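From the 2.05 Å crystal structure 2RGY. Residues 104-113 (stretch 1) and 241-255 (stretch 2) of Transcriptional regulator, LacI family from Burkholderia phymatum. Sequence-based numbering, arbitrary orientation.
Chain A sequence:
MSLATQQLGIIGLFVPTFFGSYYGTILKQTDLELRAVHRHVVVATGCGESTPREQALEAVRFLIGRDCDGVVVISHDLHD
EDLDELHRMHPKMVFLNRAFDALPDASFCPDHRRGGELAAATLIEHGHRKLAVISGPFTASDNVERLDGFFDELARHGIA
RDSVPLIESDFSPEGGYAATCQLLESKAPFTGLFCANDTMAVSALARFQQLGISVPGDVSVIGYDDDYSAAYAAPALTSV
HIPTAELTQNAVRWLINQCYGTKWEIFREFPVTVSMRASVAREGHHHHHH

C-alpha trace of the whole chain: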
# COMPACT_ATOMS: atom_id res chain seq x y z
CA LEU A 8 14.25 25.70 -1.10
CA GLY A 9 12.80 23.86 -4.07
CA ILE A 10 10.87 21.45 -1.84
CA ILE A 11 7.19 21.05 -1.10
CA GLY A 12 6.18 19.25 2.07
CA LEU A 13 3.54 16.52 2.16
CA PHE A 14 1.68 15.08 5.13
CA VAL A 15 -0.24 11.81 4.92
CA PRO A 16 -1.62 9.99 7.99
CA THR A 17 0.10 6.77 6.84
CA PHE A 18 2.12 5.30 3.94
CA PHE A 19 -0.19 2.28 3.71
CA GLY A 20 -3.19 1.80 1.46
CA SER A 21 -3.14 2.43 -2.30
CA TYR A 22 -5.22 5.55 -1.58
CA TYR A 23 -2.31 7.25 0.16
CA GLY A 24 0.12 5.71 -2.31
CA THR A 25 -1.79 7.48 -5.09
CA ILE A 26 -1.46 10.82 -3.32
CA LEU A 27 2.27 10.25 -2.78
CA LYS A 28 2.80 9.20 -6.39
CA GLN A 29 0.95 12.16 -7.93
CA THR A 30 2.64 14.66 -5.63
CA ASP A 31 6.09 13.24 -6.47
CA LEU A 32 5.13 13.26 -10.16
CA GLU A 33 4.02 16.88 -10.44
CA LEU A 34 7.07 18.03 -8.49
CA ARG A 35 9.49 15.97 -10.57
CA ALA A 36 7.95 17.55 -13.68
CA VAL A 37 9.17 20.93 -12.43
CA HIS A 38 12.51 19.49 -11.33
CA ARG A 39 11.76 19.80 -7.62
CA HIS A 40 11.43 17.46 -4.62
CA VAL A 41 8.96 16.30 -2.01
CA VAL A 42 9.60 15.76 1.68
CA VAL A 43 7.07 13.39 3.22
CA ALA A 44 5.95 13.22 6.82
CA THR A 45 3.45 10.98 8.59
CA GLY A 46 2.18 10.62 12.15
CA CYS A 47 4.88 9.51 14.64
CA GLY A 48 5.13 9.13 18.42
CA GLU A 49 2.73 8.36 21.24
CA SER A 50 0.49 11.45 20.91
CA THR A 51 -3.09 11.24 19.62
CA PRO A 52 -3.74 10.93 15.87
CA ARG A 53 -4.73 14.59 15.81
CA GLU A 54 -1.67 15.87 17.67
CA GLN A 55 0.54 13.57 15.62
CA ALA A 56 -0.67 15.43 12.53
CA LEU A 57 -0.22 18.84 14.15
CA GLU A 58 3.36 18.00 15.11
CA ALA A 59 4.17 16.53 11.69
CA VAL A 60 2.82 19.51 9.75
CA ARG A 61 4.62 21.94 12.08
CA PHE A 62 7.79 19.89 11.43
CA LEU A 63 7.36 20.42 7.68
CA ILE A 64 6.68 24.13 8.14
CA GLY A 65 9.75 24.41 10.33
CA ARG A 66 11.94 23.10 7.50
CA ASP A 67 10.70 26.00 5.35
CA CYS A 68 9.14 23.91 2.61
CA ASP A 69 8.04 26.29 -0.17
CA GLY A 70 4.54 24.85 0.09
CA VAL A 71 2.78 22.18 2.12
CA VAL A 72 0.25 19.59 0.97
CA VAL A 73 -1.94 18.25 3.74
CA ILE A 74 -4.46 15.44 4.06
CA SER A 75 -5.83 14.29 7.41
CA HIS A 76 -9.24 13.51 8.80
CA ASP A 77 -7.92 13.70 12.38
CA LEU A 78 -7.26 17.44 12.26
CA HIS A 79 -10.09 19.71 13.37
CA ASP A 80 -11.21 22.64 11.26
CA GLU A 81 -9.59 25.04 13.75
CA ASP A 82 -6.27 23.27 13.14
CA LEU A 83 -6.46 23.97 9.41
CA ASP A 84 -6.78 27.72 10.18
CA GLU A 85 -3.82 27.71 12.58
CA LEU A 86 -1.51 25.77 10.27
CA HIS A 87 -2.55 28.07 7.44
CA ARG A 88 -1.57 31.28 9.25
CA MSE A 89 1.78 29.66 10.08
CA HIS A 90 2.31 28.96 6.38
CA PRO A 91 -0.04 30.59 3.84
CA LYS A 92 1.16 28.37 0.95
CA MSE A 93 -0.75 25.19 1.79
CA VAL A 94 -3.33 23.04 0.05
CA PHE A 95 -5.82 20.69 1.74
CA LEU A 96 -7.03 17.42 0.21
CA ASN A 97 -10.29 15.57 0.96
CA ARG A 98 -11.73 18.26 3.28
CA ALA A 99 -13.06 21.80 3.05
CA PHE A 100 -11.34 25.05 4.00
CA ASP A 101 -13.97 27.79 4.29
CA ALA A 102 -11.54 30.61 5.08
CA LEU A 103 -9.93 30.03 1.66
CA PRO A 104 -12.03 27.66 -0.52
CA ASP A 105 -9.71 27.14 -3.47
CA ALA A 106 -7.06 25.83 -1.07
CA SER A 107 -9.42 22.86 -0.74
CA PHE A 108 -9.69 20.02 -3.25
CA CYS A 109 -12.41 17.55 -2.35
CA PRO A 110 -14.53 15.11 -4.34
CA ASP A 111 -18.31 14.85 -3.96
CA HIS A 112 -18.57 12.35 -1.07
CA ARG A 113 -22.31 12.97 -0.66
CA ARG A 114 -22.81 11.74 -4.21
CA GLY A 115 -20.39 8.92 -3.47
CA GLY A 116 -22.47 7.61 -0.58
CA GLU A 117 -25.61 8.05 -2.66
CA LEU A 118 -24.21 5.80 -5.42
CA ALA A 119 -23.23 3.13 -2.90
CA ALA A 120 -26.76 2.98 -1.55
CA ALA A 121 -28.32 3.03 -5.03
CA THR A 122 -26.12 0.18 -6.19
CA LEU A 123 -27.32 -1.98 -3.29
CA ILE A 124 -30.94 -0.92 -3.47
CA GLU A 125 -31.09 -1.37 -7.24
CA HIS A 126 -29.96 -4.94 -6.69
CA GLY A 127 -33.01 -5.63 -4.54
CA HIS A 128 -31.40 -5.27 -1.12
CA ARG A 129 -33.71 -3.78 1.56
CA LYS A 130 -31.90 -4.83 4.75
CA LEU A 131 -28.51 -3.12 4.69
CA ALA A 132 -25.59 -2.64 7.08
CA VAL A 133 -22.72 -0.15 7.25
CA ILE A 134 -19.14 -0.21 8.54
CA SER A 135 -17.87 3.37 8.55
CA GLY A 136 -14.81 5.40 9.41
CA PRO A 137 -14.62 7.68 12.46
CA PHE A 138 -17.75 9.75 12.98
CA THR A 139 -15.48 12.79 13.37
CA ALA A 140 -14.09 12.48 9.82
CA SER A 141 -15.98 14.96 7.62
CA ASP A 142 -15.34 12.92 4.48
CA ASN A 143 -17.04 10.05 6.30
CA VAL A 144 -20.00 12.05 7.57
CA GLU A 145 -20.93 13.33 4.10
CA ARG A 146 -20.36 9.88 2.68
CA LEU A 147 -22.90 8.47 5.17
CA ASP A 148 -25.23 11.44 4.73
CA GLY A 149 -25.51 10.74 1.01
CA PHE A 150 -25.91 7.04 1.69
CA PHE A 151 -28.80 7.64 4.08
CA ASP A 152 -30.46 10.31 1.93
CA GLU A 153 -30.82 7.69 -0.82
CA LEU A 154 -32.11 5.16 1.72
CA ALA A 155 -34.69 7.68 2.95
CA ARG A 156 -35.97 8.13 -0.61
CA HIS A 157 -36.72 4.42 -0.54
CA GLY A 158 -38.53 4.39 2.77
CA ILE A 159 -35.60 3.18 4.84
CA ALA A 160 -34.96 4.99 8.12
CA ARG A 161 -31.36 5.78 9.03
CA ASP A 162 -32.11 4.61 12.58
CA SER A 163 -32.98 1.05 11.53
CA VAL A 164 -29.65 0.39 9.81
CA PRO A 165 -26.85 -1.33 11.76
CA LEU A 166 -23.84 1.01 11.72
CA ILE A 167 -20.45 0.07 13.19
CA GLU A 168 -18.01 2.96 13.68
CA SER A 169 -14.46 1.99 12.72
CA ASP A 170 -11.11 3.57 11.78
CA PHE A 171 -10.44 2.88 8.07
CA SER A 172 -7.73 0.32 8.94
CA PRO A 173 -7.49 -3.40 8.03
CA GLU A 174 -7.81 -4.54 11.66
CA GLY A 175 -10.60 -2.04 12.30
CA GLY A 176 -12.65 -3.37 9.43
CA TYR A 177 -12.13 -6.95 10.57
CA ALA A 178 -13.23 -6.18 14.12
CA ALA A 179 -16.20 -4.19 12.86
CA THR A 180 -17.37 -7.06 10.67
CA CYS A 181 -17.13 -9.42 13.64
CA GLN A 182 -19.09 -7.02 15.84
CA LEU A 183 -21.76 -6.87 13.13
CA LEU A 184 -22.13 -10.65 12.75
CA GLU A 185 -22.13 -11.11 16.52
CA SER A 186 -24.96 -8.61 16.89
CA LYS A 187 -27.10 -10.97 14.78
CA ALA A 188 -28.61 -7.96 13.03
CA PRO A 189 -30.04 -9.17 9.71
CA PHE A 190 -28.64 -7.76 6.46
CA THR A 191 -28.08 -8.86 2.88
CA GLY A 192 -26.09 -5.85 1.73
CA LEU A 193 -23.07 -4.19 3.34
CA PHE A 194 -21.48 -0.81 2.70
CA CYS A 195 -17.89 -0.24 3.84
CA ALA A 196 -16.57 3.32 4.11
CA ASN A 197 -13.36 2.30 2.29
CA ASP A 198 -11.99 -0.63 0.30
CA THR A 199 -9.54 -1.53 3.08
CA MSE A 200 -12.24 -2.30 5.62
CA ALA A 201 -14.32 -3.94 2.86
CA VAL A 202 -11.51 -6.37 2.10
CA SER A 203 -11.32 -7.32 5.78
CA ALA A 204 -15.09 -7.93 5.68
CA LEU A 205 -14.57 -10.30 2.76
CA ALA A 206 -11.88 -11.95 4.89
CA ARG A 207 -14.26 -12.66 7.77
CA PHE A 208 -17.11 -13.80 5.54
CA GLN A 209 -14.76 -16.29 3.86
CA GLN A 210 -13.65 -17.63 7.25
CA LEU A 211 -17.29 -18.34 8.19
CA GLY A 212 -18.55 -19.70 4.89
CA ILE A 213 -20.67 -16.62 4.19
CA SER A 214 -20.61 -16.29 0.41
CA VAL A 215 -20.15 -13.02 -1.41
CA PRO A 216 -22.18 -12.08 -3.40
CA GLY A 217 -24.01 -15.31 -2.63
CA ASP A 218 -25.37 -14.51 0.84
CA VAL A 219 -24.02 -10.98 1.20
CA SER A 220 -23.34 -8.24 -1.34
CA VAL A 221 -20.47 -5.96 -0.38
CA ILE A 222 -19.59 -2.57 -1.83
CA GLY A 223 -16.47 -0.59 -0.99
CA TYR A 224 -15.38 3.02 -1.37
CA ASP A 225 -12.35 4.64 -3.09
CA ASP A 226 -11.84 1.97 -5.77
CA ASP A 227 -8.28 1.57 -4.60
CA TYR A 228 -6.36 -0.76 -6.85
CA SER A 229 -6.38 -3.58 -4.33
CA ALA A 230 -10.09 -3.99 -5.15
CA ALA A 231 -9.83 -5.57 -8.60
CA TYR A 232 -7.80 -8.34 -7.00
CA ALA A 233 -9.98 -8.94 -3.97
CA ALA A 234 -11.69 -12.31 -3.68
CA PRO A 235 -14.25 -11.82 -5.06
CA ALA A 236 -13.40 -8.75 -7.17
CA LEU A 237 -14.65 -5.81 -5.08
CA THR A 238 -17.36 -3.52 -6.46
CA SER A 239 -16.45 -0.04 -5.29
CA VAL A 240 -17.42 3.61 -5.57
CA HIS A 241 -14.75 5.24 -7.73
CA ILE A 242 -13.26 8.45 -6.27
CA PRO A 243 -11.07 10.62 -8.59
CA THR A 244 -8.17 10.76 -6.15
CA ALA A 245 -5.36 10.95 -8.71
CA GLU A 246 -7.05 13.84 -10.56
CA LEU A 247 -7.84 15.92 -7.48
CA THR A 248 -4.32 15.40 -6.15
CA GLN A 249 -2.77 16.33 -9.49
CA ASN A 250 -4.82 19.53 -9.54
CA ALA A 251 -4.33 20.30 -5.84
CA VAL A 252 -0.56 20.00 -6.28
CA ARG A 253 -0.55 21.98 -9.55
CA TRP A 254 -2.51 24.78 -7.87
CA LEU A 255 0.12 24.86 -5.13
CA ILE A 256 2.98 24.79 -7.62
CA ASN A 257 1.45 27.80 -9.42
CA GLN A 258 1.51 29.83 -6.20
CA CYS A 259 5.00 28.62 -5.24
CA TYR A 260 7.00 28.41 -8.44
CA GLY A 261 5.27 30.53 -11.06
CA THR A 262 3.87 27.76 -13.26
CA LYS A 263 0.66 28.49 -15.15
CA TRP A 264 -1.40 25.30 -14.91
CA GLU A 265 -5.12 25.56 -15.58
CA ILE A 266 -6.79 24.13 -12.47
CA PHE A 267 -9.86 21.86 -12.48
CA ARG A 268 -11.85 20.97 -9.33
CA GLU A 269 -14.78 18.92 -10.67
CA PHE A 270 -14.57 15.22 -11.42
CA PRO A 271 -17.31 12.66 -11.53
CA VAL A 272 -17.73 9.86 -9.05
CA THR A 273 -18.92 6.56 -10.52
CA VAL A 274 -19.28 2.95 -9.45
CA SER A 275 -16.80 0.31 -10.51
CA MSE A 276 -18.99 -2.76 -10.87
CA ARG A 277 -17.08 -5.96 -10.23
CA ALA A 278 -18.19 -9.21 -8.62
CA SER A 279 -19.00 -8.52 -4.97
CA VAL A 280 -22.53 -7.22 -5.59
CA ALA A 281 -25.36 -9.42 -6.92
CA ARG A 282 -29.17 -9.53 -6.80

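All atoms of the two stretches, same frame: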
# COMPACT_ATOMS: atom_id res chain seq x y z
N PRO A 104 -11.50 28.75 0.31
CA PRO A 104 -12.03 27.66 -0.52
C PRO A 104 -11.14 27.04 -1.60
O PRO A 104 -11.02 25.82 -1.66
CB PRO A 104 -13.30 28.25 -1.10
CG PRO A 104 -13.78 29.11 0.05
CD PRO A 104 -12.52 29.80 0.50
N ASP A 105 -10.50 27.83 -2.46
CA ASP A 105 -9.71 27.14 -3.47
C ASP A 105 -8.44 26.48 -2.97
O ASP A 105 -7.68 25.93 -3.76
CB ASP A 105 -9.43 28.03 -4.69
CG ASP A 105 -8.92 29.37 -4.32
OD1 ASP A 105 -8.03 29.42 -3.45
OD2 ASP A 105 -9.38 30.37 -4.93
N ALA A 106 -8.22 26.50 -1.66
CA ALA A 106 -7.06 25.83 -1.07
C ALA A 106 -7.53 24.42 -0.70
O ALA A 106 -6.78 23.61 -0.15
CB ALA A 106 -6.60 26.57 0.18
N SER A 107 -8.80 24.15 -1.02
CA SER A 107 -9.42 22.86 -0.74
C SER A 107 -9.82 22.12 -2.02
O SER A 107 -10.50 22.67 -2.89
CB SER A 107 -10.67 23.06 0.13
OG SER A 107 -11.41 21.85 0.23
N PHE A 108 -9.38 20.87 -2.11
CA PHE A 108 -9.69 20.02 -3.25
C PHE A 108 -10.35 18.77 -2.69
O PHE A 108 -9.70 17.93 -2.06
CB PHE A 108 -8.41 19.69 -4.01
CG PHE A 108 -7.91 20.84 -4.84
CD1 PHE A 108 -8.20 20.89 -6.21
CD2 PHE A 108 -7.22 21.90 -4.25
CE1 PHE A 108 -7.80 21.99 -6.99
CE2 PHE A 108 -6.82 23.01 -5.01
CZ PHE A 108 -7.11 23.06 -6.38
N CYS A 109 -11.65 18.66 -2.91
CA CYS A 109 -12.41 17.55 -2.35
C CYS A 109 -13.44 17.00 -3.32
O CYS A 109 -14.15 17.75 -3.98
CB CYS A 109 -13.12 18.05 -1.08
SG CYS A 109 -13.70 16.77 0.08
N PRO A 110 -13.54 15.67 -3.42
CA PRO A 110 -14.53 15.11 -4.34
C PRO A 110 -15.93 15.23 -3.72
O PRO A 110 -16.08 15.71 -2.59
CB PRO A 110 -14.08 13.66 -4.49
CG PRO A 110 -13.58 13.35 -3.12
CD PRO A 110 -12.78 14.59 -2.75
N ASP A 111 -16.95 14.79 -4.45
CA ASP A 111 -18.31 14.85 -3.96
C ASP A 111 -18.66 13.57 -3.19
O ASP A 111 -19.22 12.64 -3.76
CB ASP A 111 -19.27 15.04 -5.14
CG ASP A 111 -20.70 15.27 -4.70
OD1 ASP A 111 -21.54 15.62 -5.56
OD2 ASP A 111 -20.99 15.11 -3.49
N HIS A 112 -18.31 13.53 -1.90
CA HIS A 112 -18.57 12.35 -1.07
C HIS A 112 -20.06 12.07 -0.86
O HIS A 112 -20.46 10.92 -0.69
CB HIS A 112 -17.87 12.49 0.28
CG HIS A 112 -16.38 12.37 0.21
ND1 HIS A 112 -15.74 11.26 -0.30
CD2 HIS A 112 -15.40 13.24 0.57
CE1 HIS A 112 -14.44 11.45 -0.25
NE2 HIS A 112 -14.20 12.64 0.27
N ARG A 113 -20.87 13.12 -0.85
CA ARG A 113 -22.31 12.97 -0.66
C ARG A 113 -22.80 12.09 -1.80
O ARG A 113 -23.48 11.08 -1.59
CB ARG A 113 -22.99 14.34 -0.71
CG ARG A 113 -24.43 14.37 -0.25
CD ARG A 113 -24.98 15.78 -0.40
NE ARG A 113 -25.87 16.15 0.69
CZ ARG A 113 -26.55 17.31 0.75
NH1 ARG A 113 -26.43 18.20 -0.23
NH2 ARG A 113 -27.36 17.56 1.77
N HIS A 241 -15.98 4.66 -7.22
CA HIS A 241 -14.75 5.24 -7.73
C HIS A 241 -14.58 6.73 -7.44
O HIS A 241 -15.34 7.56 -7.93
CB HIS A 241 -14.64 5.03 -9.23
CG HIS A 241 -13.40 5.61 -9.82
ND1 HIS A 241 -12.18 4.97 -9.74
CD2 HIS A 241 -13.16 6.80 -10.42
CE1 HIS A 241 -11.25 5.73 -10.28
NE2 HIS A 241 -11.82 6.85 -10.70
N ILE A 242 -13.56 7.06 -6.65
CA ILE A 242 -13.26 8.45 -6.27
C ILE A 242 -12.05 8.92 -7.10
O ILE A 242 -11.02 8.24 -7.13
CB ILE A 242 -12.89 8.54 -4.77
CG1 ILE A 242 -14.10 8.15 -3.92
CG2 ILE A 242 -12.42 9.94 -4.43
CD1 ILE A 242 -15.33 9.05 -4.13
N PRO A 243 -12.16 10.09 -7.76
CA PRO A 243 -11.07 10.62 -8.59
C PRO A 243 -9.94 11.21 -7.76
O PRO A 243 -9.67 12.40 -7.80
CB PRO A 243 -11.78 11.68 -9.43
CG PRO A 243 -12.70 12.28 -8.42
CD PRO A 243 -13.26 11.06 -7.66
N THR A 244 -9.26 10.35 -7.02
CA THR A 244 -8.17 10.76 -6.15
C THR A 244 -6.92 11.24 -6.88
O THR A 244 -6.31 12.23 -6.48
CB THR A 244 -7.79 9.61 -5.20
OG1 THR A 244 -8.89 9.37 -4.31
CG2 THR A 244 -6.54 9.95 -4.39
N ALA A 245 -6.54 10.55 -7.95
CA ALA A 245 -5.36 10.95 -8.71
C ALA A 245 -5.56 12.33 -9.34
O ALA A 245 -4.66 13.17 -9.29
CB ALA A 245 -5.06 9.92 -9.79
N GLU A 246 -6.74 12.56 -9.91
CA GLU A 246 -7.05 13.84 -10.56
C GLU A 246 -7.09 15.01 -9.59
O GLU A 246 -6.53 16.07 -9.87
CB GLU A 246 -8.39 13.76 -11.30
CG GLU A 246 -8.42 12.78 -12.46
CD GLU A 246 -9.04 11.45 -12.06
OE1 GLU A 246 -8.49 10.77 -11.17
OE2 GLU A 246 -10.10 11.08 -12.63
N LEU A 247 -7.75 14.84 -8.45
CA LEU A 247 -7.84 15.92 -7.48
C LEU A 247 -6.46 16.23 -6.90
O LEU A 247 -6.13 17.40 -6.69
CB LEU A 247 -8.83 15.56 -6.36
CG LEU A 247 -10.31 15.66 -6.77
CD1 LEU A 247 -11.20 15.10 -5.67
CD2 LEU A 247 -10.66 17.13 -7.05
N THR A 248 -5.66 15.20 -6.68
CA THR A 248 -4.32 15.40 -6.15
C THR A 248 -3.47 16.15 -7.18
O THR A 248 -2.78 17.11 -6.87
CB THR A 248 -3.62 14.06 -5.81
OG1 THR A 248 -4.37 13.35 -4.82
CG2 THR A 248 -2.23 14.32 -5.28
N GLN A 249 -3.52 15.70 -8.43
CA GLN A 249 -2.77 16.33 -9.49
C GLN A 249 -3.10 17.82 -9.54
O GLN A 249 -2.21 18.67 -9.61
CB GLN A 249 -3.09 15.65 -10.82
CG GLN A 249 -2.47 16.32 -12.02
CD GLN A 249 -2.78 15.58 -13.30
OE1 GLN A 249 -3.95 15.38 -13.66
NE2 GLN A 249 -1.74 15.15 -14.00
N ASN A 250 -4.38 18.14 -9.49
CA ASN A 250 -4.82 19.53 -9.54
C ASN A 250 -4.52 20.31 -8.25
O ASN A 250 -4.19 21.50 -8.30
CB ASN A 250 -6.31 19.58 -9.90
CG ASN A 250 -6.55 19.35 -11.38
OD1 ASN A 250 -6.42 20.28 -12.19
ND2 ASN A 250 -6.87 18.11 -11.76
N ALA A 251 -4.62 19.64 -7.11
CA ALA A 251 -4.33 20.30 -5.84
C ALA A 251 -2.85 20.67 -5.82
O ALA A 251 -2.48 21.77 -5.43
CB ALA A 251 -4.65 19.36 -4.67
N VAL A 252 -1.99 19.75 -6.26
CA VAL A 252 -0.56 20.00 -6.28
C VAL A 252 -0.17 21.03 -7.34
O VAL A 252 0.73 21.83 -7.13
CB VAL A 252 0.22 18.69 -6.47
CG1 VAL A 252 1.71 18.99 -6.57
CG2 VAL A 252 -0.04 17.76 -5.29
N ARG A 253 -0.85 21.01 -8.49
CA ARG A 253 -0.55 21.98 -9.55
C ARG A 253 -0.92 23.39 -9.08
O ARG A 253 -0.18 24.34 -9.32
CB ARG A 253 -1.32 21.63 -10.82
CG ARG A 253 -0.71 20.47 -11.57
CD ARG A 253 -1.49 20.13 -12.83
NE ARG A 253 -0.79 19.12 -13.62
CZ ARG A 253 -1.27 18.57 -14.73
NH1 ARG A 253 -2.46 18.92 -15.19
NH2 ARG A 253 -0.55 17.67 -15.38
N TRP A 254 -2.06 23.50 -8.40
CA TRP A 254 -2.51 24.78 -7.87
C TRP A 254 -1.44 25.34 -6.94
O TRP A 254 -1.08 26.52 -7.02
CB TRP A 254 -3.81 24.61 -7.09
CG TRP A 254 -4.35 25.89 -6.52
CD1 TRP A 254 -5.05 26.85 -7.20
CD2 TRP A 254 -4.22 26.36 -5.17
NE1 TRP A 254 -5.36 27.89 -6.35
CE2 TRP A 254 -4.86 27.61 -5.10
CE3 TRP A 254 -3.62 25.84 -4.01
CZ2 TRP A 254 -4.92 28.36 -3.91
CZ3 TRP A 254 -3.68 26.59 -2.83
CH2 TRP A 254 -4.33 27.83 -2.79
N LEU A 255 -0.91 24.47 -6.08
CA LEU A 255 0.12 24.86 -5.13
C LEU A 255 1.41 25.26 -5.85
O LEU A 255 2.06 26.24 -5.49
CB LEU A 255 0.39 23.71 -4.15
CG LEU A 255 1.36 23.96 -3.01
CD1 LEU A 255 0.84 25.11 -2.15
CD2 LEU A 255 1.54 22.69 -2.18

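The two stretches meet through shape rather than polar pairing: no hydrogen bond crosses between them, and they bury about 515 Å² of surface, both sides summed, mostly where a short extended segment lies against the helix that begins at T244. On the helix, the residues that touch stretch 1 are L247, N250, A251 and W254, whose three- and four-residue spacing places them along one side; T248 and V252 point away.

The main bump is F108. Its CA-to-CB bond points toward the helix, and the ring settles over A251, whose methyl group lies against it. F108 CA and A251 CA, 6.0 Å apart, are the closest pair in the register. F108 CG lies 3.6 Å from A251 CB, and A251 CA sits 3.6 Å from the F108 ring centroid, only 8° off the ring normal, so the alanine presses almost squarely on one face. L247 and W254, one turn before and one turn after A251, complete the hollow. F108 CD1 is 4.1 Å from L247 O, while at the far end of the ring F108 CZ lies 3.8 Å from N250 O and 3.7 Å from W254 CB. These carbonyls are already engaged within the helix, L247 O accepting from A251 N and N250 O from W254 N, so the phenyl packs against a backbone whose polar needs are met. The end of the N250 side chain leads away, N250 ND2 hydrogen-bonding to E246 O at 2.8 Å.

W254 extends the surface toward the 3-10 segment. The F108 ring and the indole five-membered ring meet obliquely, with centroids 5.7 Å apart and planes at 54°. Farther out, A106 rests against the six-membered ring: A106 CB is 3.9 Å from W254 CH2, and A106 CA makes an off-centre CH-pi approach, 4.2 Å from the W254 six-membered ring centroid. D105 approaches the same indole, its O over one face and D105 OD1 3.3 Å from W254 CZ2, a contact with carbon.

Beyond F108 the chain alternates: C109 points its side chain away, and P110 turns toward stretch 2 again. P110 fits among L247, I242 and P243, with P110 CD 3.4 Å from L247 CD1, P110 CG 3.8 Å from I242 CG2 and P110 CB 4.2 Å from P243 CD. L247 CD1 also reaches the backbone, 3.3 Å from P110 N; this nitrogen, part of the proline ring, has no hydrogen to donate. I242 closes this end of the contact, I242 CD1 lying 4.4 Å from H112 ND1.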